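Local coordinates for AT-rich DNA-binding protein (Thermus thermophilus, PDB 2DT5) that probably represses transcription by binding DNA in response to the NADH/NAD(+) balance of the cell, at residues I12-I17 against A38-F43; G82-G87 against G109-D114; R140-L145 against G164-L169. The protein carries 1 engineered substitution. One frame throughout, in Å; residues are numbered along the deposited sequence.

Contact 1 (I12-I17 against A38-F43); sequences ITYLRI and AQVTAF
The methyl group of Ala38 is the hub of this contact: Thr13, Tyr14 and Ile17, all from helix 7-23, close on it together. Ile17 approaches most tightly. Its CG1 stands anti to the carbonyl carbon, and chi2 of 171° stretches the chain so that CD1 leads; CD1 presses to 3.3 Å from Ala38 CB, tighter than ordinary van der Waals contact, and comes within 3.4 Å of Ala38 N. One turn back along the helix, Thr13 offers its methyl, not its hydroxyl. CG2 lies anti to the backbone N and meets Ala38 CB at 3.6 Å, while OG1, on the N side, bonds back to Ser9 O within the same helix. Tyr14 takes part with the long edge of its ring. With CG anti to the carbonyl carbon (chi1 -58°), the ring reaches along the loop, and CE2 comes to 3.8 Å from Ala38 CB, which sits near the ring plane. Val40 meets the same edge farther out, CG2 lying 3.7 Å from Tyr14 OH and 4.1 Å from Tyr14 CE2, the two side chains crossing obliquely. That methyl occupies the crowded position between the backbone N and carbonyl carbon of Val40 (CG1 chi1 -45°). The phenol oxygen is held by Asp48 OD2, which should help fix the reach of the ring. The loop itself is a tight link: a Schellman motif at Gln39 ends one helix, and Thr41 N-caps the next through OG1 to Gln44 N. Helices 31-37 and 42-51, so joined, fit the predicted helix-turn-helix, with helix 7-23 packed across the turn. Ile17 also touches Leu34 and Leu37 of helix 31-37, Tyr14 and Val40 share Val45 of helix 42-51, and Leu71 of helix 64-75 packs on Tyr14.

Contact 2 (G82-G87 against G109-D114); sequences GLCIVG and GFFDVD. With NAD (nicotinamide-adenine-dinucleotide), chain L.
Asp112 OD1 is gripped three times. The backbone N of Val113 meets it from above the carboxylate plane, Asp114 N takes its anti lone pair at 2.9 Å in an Asx turn, and the NAD ribose hydroxyl O2B donates a very short bond of 2.5 Å. The other oxygen, OD2, accepts from NAD O3B at 2.7 Å, so the carboxylate clasps both hydroxyls of the adenosine ribose. Chi1 of -157° sets CG anti to the backbone N and brings the carboxylate to the ribose. Behind it, two parallel strands are laced by Ile85 N to Gly109 O, Phe111 N to Ile85 O, and Gly87 N to Phe111 O, the last short at 2.7 Å and nearly straight (170°). On one face, Phe111 turns a ring edge to Cys84, Phe111 CE1 lying 3.7 Å from Cys84 CB. A side chain at Gly109 would clash with that ring. Beside the ribose, Val86 CG1 and Val113 CG1 touch the adenine, and Gly87 CA approaches NAD N3A at 3.5 Å. The beta-alpha-beta unit of strand 81-86, helix 90-96 and strand 105-112, with an acidic residue closing its second strand on the ribose, is the classic dinucleotide-binding motif of the Rossmann fold.

Contact 3 (R140-L145 against G164-L169); sequences RIEIAL and GIKGIL
Gly164 ends helix 150-163 in a Schellman motif, and its carbonyl is tied to that of Ile141 by a water donating to both. Ile165 then folds inward: CG1 is anti to the backbone N (chi1 -155°), which carries CD1 over the facing chain to 3.6 Å from Ala144 CB, 3.4 Å from Glu142 O and 4.2 Å from Ile141 CG2. An alanine here would lose CG1, CG2 and CD1 and would probably loosen the packing against Ala144, Ile141 and Leu160 of helix 150-163. The backbone N-H of Lys166 bonds Glu142 O, N to O 2.8 Å, and its extended side chain runs alongside that of Glu142, Lys166 CD on Glu142 CG at 3.8 Å. Gly167 N is the second donor to Glu142 O, both lying in the carbonyl plane; Gly167 O in turn accepts from Ala144 N at 2.9 Å. Ile168 rests CG2 beside Ala144 O on the face where it meets helix 150-163. Leu169 N adds the next rung of the parallel ladder on Ala144 O, nearly along the C=O axis, and its CD2 lies 4.2 Å from Leu145 CG on the other face, where Phe189 of the second subunit packs on Leu169. Glu142 OE1 is engaged by Gly82 N, and OE2 stays 4.9 Å from Lys166 NZ, so backbone bonds and apolar packing bind this strand pair, with charge attraction probably a minor, long-range supplement.

How the contacts relate
Contacts 2 and 3 belong to one sheet, their centres about 11 Å apart, because strands 81-86 and 143-146 are neighbours in it: Cys84 O and Leu145 N are probably hydrogen-bonded at 2.8 Å, and Leu83 CD2 packs on Ile143 CB at 3.5 Å. Contact 2 holds the adenosine end of NAD directly; contact 3 extends the sheet beyond it, the Leu145 side chain lying about 8 Å from a bound NAD. Contact 1 lies apart in the predicted DNA-binding region, its centre about 34 Å from that of contact 2 and 28 Å from that of contact 3. All three contacts reach the second subunit, contact 2 through one residue, consistent with the dimer linking DNA-binding and NAD-binding parts.

Contact 1 (I12-I17 against A38-F43)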
loop_
_atom_site.group_PDB
_atom_site.type_symbol
_atom_site.label_atom_id
_atom_site.label_comp_id
_atom_site.label_asym_id
_atom_site.label_seq_id
_atom_site.Cartn_x
_atom_site.Cartn_y
_atom_site.Cartn_z
ATOM N N ILE B 12 10.026 3.659 -7.710
ATOM C CA ILE B 12 9.986 3.820 -6.262
ATOM C C ILE B 12 10.620 2.583 -5.617
ATOM O O ILE B 12 11.377 2.693 -4.653
ATOM C CB ILE B 12 8.525 4.026 -5.772
ATOM C CG1 ILE B 12 7.995 5.360 -6.328
ATOM C CG2 ILE B 12 8.461 4.022 -4.219
ATOM C CD1 ILE B 12 6.469 5.556 -6.242
ATOM N N THR B 13 10.342 1.409 -6.166
ATOM C CA THR B 13 10.943 0.188 -5.622
ATOM C C THR B 13 12.472 0.223 -5.749
ATOM O O THR B 13 13.192 -0.091 -4.791
ATOM C CB THR B 13 10.439 -1.050 -6.359
ATOM O OG1 THR B 13 9.026 -1.181 -6.164
ATOM C CG2 THR B 13 11.147 -2.287 -5.847
ATOM N N TYR B 14 12.957 0.609 -6.931
ATOM C CA TYR B 14 14.390 0.678 -7.190
ATOM C C TYR B 14 15.050 1.632 -6.207
ATOM O O TYR B 14 16.178 1.399 -5.747
ATOM C CB TYR B 14 14.652 1.183 -8.618
ATOM C CG TYR B 14 14.026 0.356 -9.725
ATOM C CD1 TYR B 14 13.663 0.951 -10.934
ATOM C CD2 TYR B 14 13.830 -1.017 -9.582
ATOM C CE1 TYR B 14 13.118 0.208 -11.983
ATOM C CE2 TYR B 14 13.284 -1.780 -10.632
ATOM C CZ TYR B 14 12.928 -1.153 -11.830
ATOM O OH TYR B 14 12.359 -1.855 -12.862
ATOM N N LEU B 15 14.346 2.711 -5.887
ATOM C CA LEU B 15 14.881 3.699 -4.970
ATOM C C LEU B 15 15.014 3.128 -3.556
ATOM O O LEU B 15 16.023 3.379 -2.876
ATOM C CB LEU B 15 14.009 4.949 -4.968
ATOM C CG LEU B 15 14.490 6.051 -4.028
ATOM C CD1 LEU B 15 15.898 6.483 -4.427
ATOM C CD2 LEU B 15 13.523 7.241 -4.068
ATOM N N ARG B 16 14.014 2.365 -3.109
ATOM C CA ARG B 16 14.069 1.746 -1.769
ATOM C C ARG B 16 15.285 0.830 -1.733
ATOM O O ARG B 16 16.093 0.902 -0.817
ATOM C CB ARG B 16 12.807 0.904 -1.464
ATOM C CG ARG B 16 11.511 1.699 -1.423
ATOM C CD ARG B 16 11.755 3.069 -0.814
ATOM N NE ARG B 16 10.571 3.919 -0.874
ATOM C CZ ARG B 16 10.591 5.238 -0.705
ATOM N NH1 ARG B 16 11.738 5.872 -0.471
ATOM N NH2 ARG B 16 9.456 5.920 -0.753
ATOM N N ILE B 17 15.390 -0.022 -2.748
ATOM C CA ILE B 17 16.501 -0.956 -2.880
ATOM C C ILE B 17 17.843 -0.223 -2.835
ATOM O O ILE B 17 18.751 -0.617 -2.104
ATOM C CB ILE B 17 16.397 -1.707 -4.194
ATOM C CG1 ILE B 17 15.164 -2.617 -4.164
ATOM C CG2 ILE B 17 17.672 -2.494 -4.455
ATOM C CD1 ILE B 17 14.852 -3.249 -5.494
ATOM N N ALA B 38 14.256 -6.335 -6.858
ATOM C CA ALA B 38 12.930 -5.763 -7.088
ATOM C C ALA B 38 11.997 -6.781 -7.723
ATOM O O ALA B 38 10.852 -6.472 -8.038
ATOM C CB ALA B 38 13.045 -4.531 -7.990
ATOM N N GLN B 39 12.504 -7.990 -7.932
ATOM C CA GLN B 39 11.733 -9.062 -8.541
ATOM C C GLN B 39 11.245 -8.722 -9.948
ATOM O O GLN B 39 10.096 -8.988 -10.308
ATOM C CB GLN B 39 10.543 -9.442 -7.651
ATOM C CG GLN B 39 10.931 -9.720 -6.201
ATOM C CD GLN B 39 9.849 -10.463 -5.421
ATOM O OE1 GLN B 39 9.757 -10.340 -4.196
ATOM N NE2 GLN B 39 9.034 -11.248 -6.125
ATOM N N VAL B 40 12.128 -8.135 -10.745
ATOM C CA VAL B 40 11.801 -7.801 -12.125
ATOM C C VAL B 40 13.024 -8.190 -12.957
ATOM O O VAL B 40 14.148 -8.113 -12.470
ATOM C CB VAL B 40 11.500 -6.276 -12.294
ATOM C CG1 VAL B 40 10.580 -5.782 -11.173
ATOM C CG2 VAL B 40 12.778 -5.488 -12.295
ATOM N N THR B 41 12.809 -8.603 -14.203
ATOM C CA THR B 41 13.906 -9.013 -15.069
ATOM C C THR B 41 14.917 -7.883 -15.281
ATOM O O THR B 41 14.558 -6.703 -15.311
ATOM C CB THR B 41 13.390 -9.490 -16.457
ATOM O OG1 THR B 41 12.904 -8.371 -17.206
ATOM C CG2 THR B 41 12.245 -10.494 -16.296
ATOM N N ALA B 42 16.186 -8.255 -15.413
ATOM C CA ALA B 42 17.247 -7.286 -15.653
ATOM C C ALA B 42 16.835 -6.410 -16.840
ATOM O O ALA B 42 17.110 -5.216 -16.878
ATOM C CB ALA B 42 18.546 -8.022 -15.965
ATOM N N PHE B 43 16.168 -7.035 -17.803
ATOM C CA PHE B 43 15.686 -6.360 -19.000
ATOM C C PHE B 43 14.721 -5.219 -18.661
ATOM O O PHE B 43 14.835 -4.114 -19.207
ATOM C CB PHE B 43 14.971 -7.368 -19.904
ATOM C CG PHE B 43 14.282 -6.744 -21.084
ATOM C CD1 PHE B 43 15.018 -6.134 -22.096
ATOM C CD2 PHE B 43 12.893 -6.764 -21.184
ATOM C CE1 PHE B 43 14.380 -5.551 -23.196
ATOM C CE2 PHE B 43 12.246 -6.186 -22.273
ATOM C CZ PHE B 43 12.996 -5.576 -23.285
#

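Contact 2 (G82-G87 against G109-D114)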
loop_
_atom_site.group_PDB
_atom_site.type_symbol
_atom_site.label_atom_id
_atom_site.label_comp_id
_atom_site.label_asym_id
_atom_site.label_seq_id
_atom_site.Cartn_x
_atom_site.Cartn_y
_atom_site.Cartn_z
ATOM N N GLY B 82 4.435 20.892 -0.100
ATOM C CA GLY B 82 3.633 21.304 1.041
ATOM C C GLY B 82 2.380 20.443 1.111
ATOM O O GLY B 82 1.652 20.320 0.120
ATOM N N LEU B 83 2.126 19.827 2.263
ATOM C CA LEU B 83 0.942 18.982 2.402
ATOM C C LEU B 83 -0.018 19.497 3.469
ATOM O O LEU B 83 0.316 20.370 4.271
ATOM C CB LEU B 83 1.282 17.518 2.802
ATOM C CG LEU B 83 2.486 16.754 2.242
ATOM C CD1 LEU B 83 2.406 15.302 2.685
ATOM C CD2 LEU B 83 2.551 16.856 0.736
ATOM N N CYS B 84 -1.207 18.962 3.484
ATOM C CA CYS B 84 -2.180 19.293 4.498
ATOM C C CYS B 84 -3.000 18.046 4.734
ATOM O O CYS B 84 -3.043 17.133 3.907
ATOM C CB CYS B 84 -3.070 20.454 4.060
ATOM S SG CYS B 84 -4.244 20.043 2.728
ATOM N N ILE B 85 -3.670 18.009 5.873
ATOM C CA ILE B 85 -4.528 16.892 6.186
ATOM C C ILE B 85 -5.913 17.505 6.314
ATOM O O ILE B 85 -6.087 18.531 6.996
ATOM C CB ILE B 85 -4.131 16.234 7.522
ATOM C CG1 ILE B 85 -2.727 15.607 7.409
ATOM C CG2 ILE B 85 -5.158 15.185 7.882
ATOM C CD1 ILE B 85 -2.118 15.142 8.745
ATOM N N VAL B 86 -6.888 16.912 5.636
ATOM C CA VAL B 86 -8.256 17.390 5.723
ATOM C C VAL B 86 -9.056 16.283 6.401
ATOM O O VAL B 86 -9.266 15.221 5.833
ATOM C CB VAL B 86 -8.837 17.693 4.324
ATOM C CG1 VAL B 86 -10.358 17.955 4.424
ATOM C CG2 VAL B 86 -8.125 18.922 3.732
ATOM N N GLY B 87 -9.498 16.541 7.626
ATOM C CA GLY B 87 -10.233 15.536 8.366
ATOM C C GLY B 87 -9.304 15.084 9.481
ATOM O O GLY B 87 -8.630 14.062 9.373
ATOM N N GLY B 109 -0.692 22.354 6.993
ATOM C CA GLY B 109 -2.069 22.704 7.288
ATOM C C GLY B 109 -2.865 21.516 7.772
ATOM O O GLY B 109 -2.649 20.394 7.327
ATOM N N PHE B 110 -3.778 21.773 8.696
ATOM C CA PHE B 110 -4.614 20.741 9.288
ATOM C C PHE B 110 -6.027 21.307 9.367
ATOM O O PHE B 110 -6.247 22.345 9.977
ATOM C CB PHE B 110 -4.053 20.383 10.669
ATOM C CG PHE B 110 -2.560 20.157 10.665
ATOM C CD1 PHE B 110 -1.689 21.210 10.909
ATOM C CD2 PHE B 110 -2.024 18.896 10.376
ATOM C CE1 PHE B 110 -0.310 21.021 10.872
ATOM C CE2 PHE B 110 -0.639 18.692 10.332
ATOM C CZ PHE B 110 0.221 19.756 10.581
ATOM N N PHE B 111 -6.983 20.626 8.739
ATOM C CA PHE B 111 -8.348 21.122 8.687
ATOM C C PHE B 111 -9.429 20.121 9.064
ATOM O O PHE B 111 -9.306 18.916 8.827
ATOM C CB PHE B 111 -8.646 21.657 7.275
ATOM C CG PHE B 111 -7.561 22.541 6.709
ATOM C CD1 PHE B 111 -6.479 21.992 6.018
ATOM C CD2 PHE B 111 -7.623 23.930 6.859
ATOM C CE1 PHE B 111 -5.474 22.818 5.484
ATOM C CE2 PHE B 111 -6.625 24.763 6.330
ATOM C CZ PHE B 111 -5.553 24.208 5.641
ATOM N N ASP B 112 -10.504 20.647 9.641
ATOM C CA ASP B 112 -11.647 19.842 10.054
ATOM C C ASP B 112 -12.835 20.810 10.068
ATOM O O ASP B 112 -12.661 21.991 9.782
ATOM C CB ASP B 112 -11.378 19.268 11.445
ATOM C CG ASP B 112 -12.187 18.022 11.727
ATOM O OD1 ASP B 112 -13.398 18.154 12.019
ATOM O OD2 ASP B 112 -11.619 16.906 11.652
ATOM N N VAL B 113 -14.032 20.319 10.378
ATOM C CA VAL B 113 -15.211 21.179 10.438
ATOM C C VAL B 113 -15.799 21.160 11.838
ATOM O O VAL B 113 -16.702 21.922 12.151
ATOM C CB VAL B 113 -16.308 20.716 9.468
ATOM C CG1 VAL B 113 -15.812 20.830 8.033
ATOM C CG2 VAL B 113 -16.704 19.288 9.775
ATOM N N ASP B 114 -15.282 20.274 12.677
ATOM C CA ASP B 114 -15.760 20.126 14.040
ATOM C C ASP B 114 -15.231 21.268 14.908
ATOM O O ASP B 114 -14.021 21.440 15.064
ATOM C CB ASP B 114 -15.289 18.781 14.586
ATOM C CG ASP B 114 -15.887 18.451 15.936
ATOM O OD1 ASP B 114 -16.372 19.377 16.631
ATOM O OD2 ASP B 114 -15.856 17.262 16.306
HETATM P PA NAD L . -13.228 9.918 12.224
HETATM O O1A NAD L . -12.469 9.615 13.476
HETATM O O2A NAD L . -14.725 9.882 12.241
HETATM O O5B NAD L . -12.706 11.313 11.761
HETATM C C5B NAD L . -13.205 11.988 10.579
HETATM C C4B NAD L . -12.927 13.456 10.786
HETATM O O4B NAD L . -13.418 14.086 9.557
HETATM C C3B NAD L . -13.747 14.177 11.926
HETATM O O3B NAD L . -12.820 14.857 12.830
HETATM C C2B NAD L . -14.671 15.156 11.206
HETATM O O2B NAD L . -15.026 16.307 11.874
HETATM C C1B NAD L . -13.865 15.367 9.927
HETATM N N9A NAD L . -14.650 15.829 8.814
HETATM C C8A NAD L . -15.907 15.477 8.302
HETATM N N7A NAD L . -16.241 16.172 7.229
HETATM C C5A NAD L . -15.229 17.025 6.971
HETATM C C6A NAD L . -15.007 18.038 5.929
HETATM N N6A NAD L . -15.885 18.286 4.983
HETATM N N1A NAD L . -13.789 18.719 6.023
HETATM C C2A NAD L . -12.846 18.516 6.967
HETATM N N3A NAD L . -13.015 17.561 7.981
HETATM C C4A NAD L . -14.221 16.843 7.947
HETATM O O3 NAD L . -12.752 8.916 11.068
HETATM P PN NAD L . -11.410 7.969 10.925
HETATM O O1N NAD L . -11.638 6.697 11.636
HETATM O O2N NAD L . -10.256 8.833 11.315
HETATM O O5D NAD L . -11.454 7.661 9.339
HETATM C C5D NAD L . -11.250 8.737 8.375
HETATM C C4D NAD L . -11.338 8.186 7.001
HETATM O O4D NAD L . -10.252 7.157 6.819
HETATM C C3D NAD L . -12.677 7.397 6.684
HETATM O O3D NAD L . -13.096 7.656 5.326
HETATM C C2D NAD L . -12.242 5.951 6.839
HETATM O O2D NAD L . -13.093 5.024 6.252
HETATM C C1D NAD L . -10.809 6.010 6.198
HETATM N N1N NAD L . -10.061 4.754 6.464
HETATM C C2N NAD L . -9.141 4.380 5.444
HETATM C C3N NAD L . -8.160 3.513 5.642
HETATM C C7N NAD L . -7.258 3.134 4.506
HETATM O O7N NAD L . -6.514 2.141 4.656
HETATM N N7N NAD L . -7.322 3.840 3.363
HETATM C C4N NAD L . -7.939 2.871 7.009
HETATM C C5N NAD L . -8.372 3.854 8.080
HETATM C C6N NAD L . -9.612 4.494 7.844
#

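Contact 3 (R140-L145 against G164-L169)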
loop_
_atom_site.group_PDB
_atom_site.type_symbol
_atom_site.label_atom_id
_atom_site.label_comp_id
_atom_site.label_asym_id
_atom_site.label_seq_id
_atom_site.Cartn_x
_atom_site.Cartn_y
_atom_site.Cartn_z
ATOM N N ARG B 140 1.243 27.442 -1.258
ATOM C CA ARG B 140 1.846 26.849 -0.067
ATOM C C ARG B 140 1.603 25.357 0.124
ATOM O O ARG B 140 2.433 24.670 0.711
ATOM C CB ARG B 140 1.368 27.586 1.181
ATOM C CG ARG B 140 1.990 28.962 1.370
ATOM C CD ARG B 140 1.193 29.799 2.361
ATOM N NE ARG B 140 0.096 29.045 2.965
ATOM C CZ ARG B 140 0.223 28.199 3.985
ATOM N NH1 ARG B 140 1.410 27.989 4.544
ATOM N NH2 ARG B 140 -0.842 27.549 4.429
ATOM N N ILE B 141 0.471 24.864 -0.370
ATOM C CA ILE B 141 0.116 23.467 -0.217
ATOM C C ILE B 141 -0.321 22.844 -1.536
ATOM O O ILE B 141 -1.328 23.254 -2.117
ATOM C CB ILE B 141 -1.017 23.334 0.796
ATOM C CG1 ILE B 141 -0.547 23.890 2.145
ATOM C CG2 ILE B 141 -1.463 21.873 0.890
ATOM C CD1 ILE B 141 -1.640 24.021 3.183
ATOM N N GLU B 142 0.423 21.842 -1.997
ATOM C CA GLU B 142 0.107 21.197 -3.260
ATOM C C GLU B 142 -0.632 19.865 -3.131
ATOM O O GLU B 142 -1.438 19.517 -3.997
ATOM C CB GLU B 142 1.384 20.954 -4.077
ATOM C CG GLU B 142 2.175 22.191 -4.489
ATOM C CD GLU B 142 2.993 22.798 -3.355
ATOM O OE1 GLU B 142 3.504 22.041 -2.503
ATOM O OE2 GLU B 142 3.148 24.037 -3.326
ATOM N N ILE B 143 -0.360 19.130 -2.054
ATOM C CA ILE B 143 -0.963 17.812 -1.841
ATOM C C ILE B 143 -1.832 17.724 -0.577
ATOM O O ILE B 143 -1.431 18.175 0.490
ATOM C CB ILE B 143 0.164 16.740 -1.762
ATOM C CG1 ILE B 143 0.893 16.681 -3.112
ATOM C CG2 ILE B 143 -0.400 15.380 -1.336
ATOM C CD1 ILE B 143 2.068 15.704 -3.167
ATOM N N ALA B 144 -3.014 17.134 -0.698
ATOM C CA ALA B 144 -3.881 17.012 0.463
ATOM C C ALA B 144 -4.126 15.555 0.819
ATOM O O ALA B 144 -4.383 14.739 -0.058
ATOM C CB ALA B 144 -5.227 17.718 0.205
ATOM N N LEU B 145 -4.031 15.234 2.109
ATOM C CA LEU B 145 -4.303 13.876 2.600
ATOM C C LEU B 145 -5.769 13.919 3.060
ATOM O O LEU B 145 -6.110 14.588 4.048
ATOM C CB LEU B 145 -3.360 13.518 3.773
ATOM C CG LEU B 145 -1.968 12.970 3.393
ATOM C CD1 LEU B 145 -1.287 13.906 2.425
ATOM C CD2 LEU B 145 -1.103 12.787 4.651
ATOM N N GLY B 164 -7.466 25.097 -4.988
ATOM C CA GLY B 164 -6.231 25.011 -5.743
ATOM C C GLY B 164 -5.305 23.824 -5.497
ATOM O O GLY B 164 -4.130 23.879 -5.884
ATOM N N ILE B 165 -5.803 22.752 -4.883
ATOM C CA ILE B 165 -4.961 21.581 -4.625
ATOM C C ILE B 165 -4.457 21.015 -5.959
ATOM O O ILE B 165 -5.118 21.169 -6.990
ATOM C CB ILE B 165 -5.744 20.473 -3.872
ATOM C CG1 ILE B 165 -4.780 19.576 -3.078
ATOM C CG2 ILE B 165 -6.529 19.628 -4.862
ATOM C CD1 ILE B 165 -4.057 20.295 -1.956
ATOM N N LYS B 166 -3.291 20.366 -5.943
ATOM C CA LYS B 166 -2.734 19.788 -7.161
ATOM C C LYS B 166 -2.856 18.273 -7.145
ATOM O O LYS B 166 -2.928 17.630 -8.193
ATOM C CB LYS B 166 -1.262 20.195 -7.335
ATOM C CG LYS B 166 -1.065 21.676 -7.630
ATOM C CD LYS B 166 0.396 22.021 -7.818
ATOM C CE LYS B 166 0.586 23.516 -8.103
ATOM N NZ LYS B 166 2.040 23.903 -8.118
ATOM N N GLY B 167 -2.878 17.705 -5.946
ATOM C CA GLY B 167 -3.012 16.269 -5.816
ATOM C C GLY B 167 -3.685 15.897 -4.506
ATOM O O GLY B 167 -3.612 16.629 -3.519
ATOM N N ILE B 168 -4.357 14.754 -4.500
ATOM C CA ILE B 168 -5.022 14.282 -3.291
ATOM C C ILE B 168 -4.675 12.821 -3.034
ATOM O O ILE B 168 -4.874 11.961 -3.892
ATOM C CB ILE B 168 -6.573 14.368 -3.386
ATOM C CG1 ILE B 168 -7.029 15.809 -3.642
ATOM C CG2 ILE B 168 -7.203 13.834 -2.112
ATOM C CD1 ILE B 168 -8.525 15.956 -3.811
ATOM N N LEU B 169 -4.162 12.559 -1.849
ATOM C CA LEU B 169 -3.890 11.213 -1.399
ATOM C C LEU B 169 -5.164 10.875 -0.631
ATOM O O LEU B 169 -5.365 11.307 0.508
ATOM C CB LEU B 169 -2.662 11.116 -0.503
ATOM C CG LEU B 169 -2.139 9.721 -0.158
ATOM C CD1 LEU B 169 -1.669 9.023 -1.427
ATOM C CD2 LEU B 169 -1.011 9.797 0.871
HETATM O O HOH W 1 -1.637 24.148 -4.748
#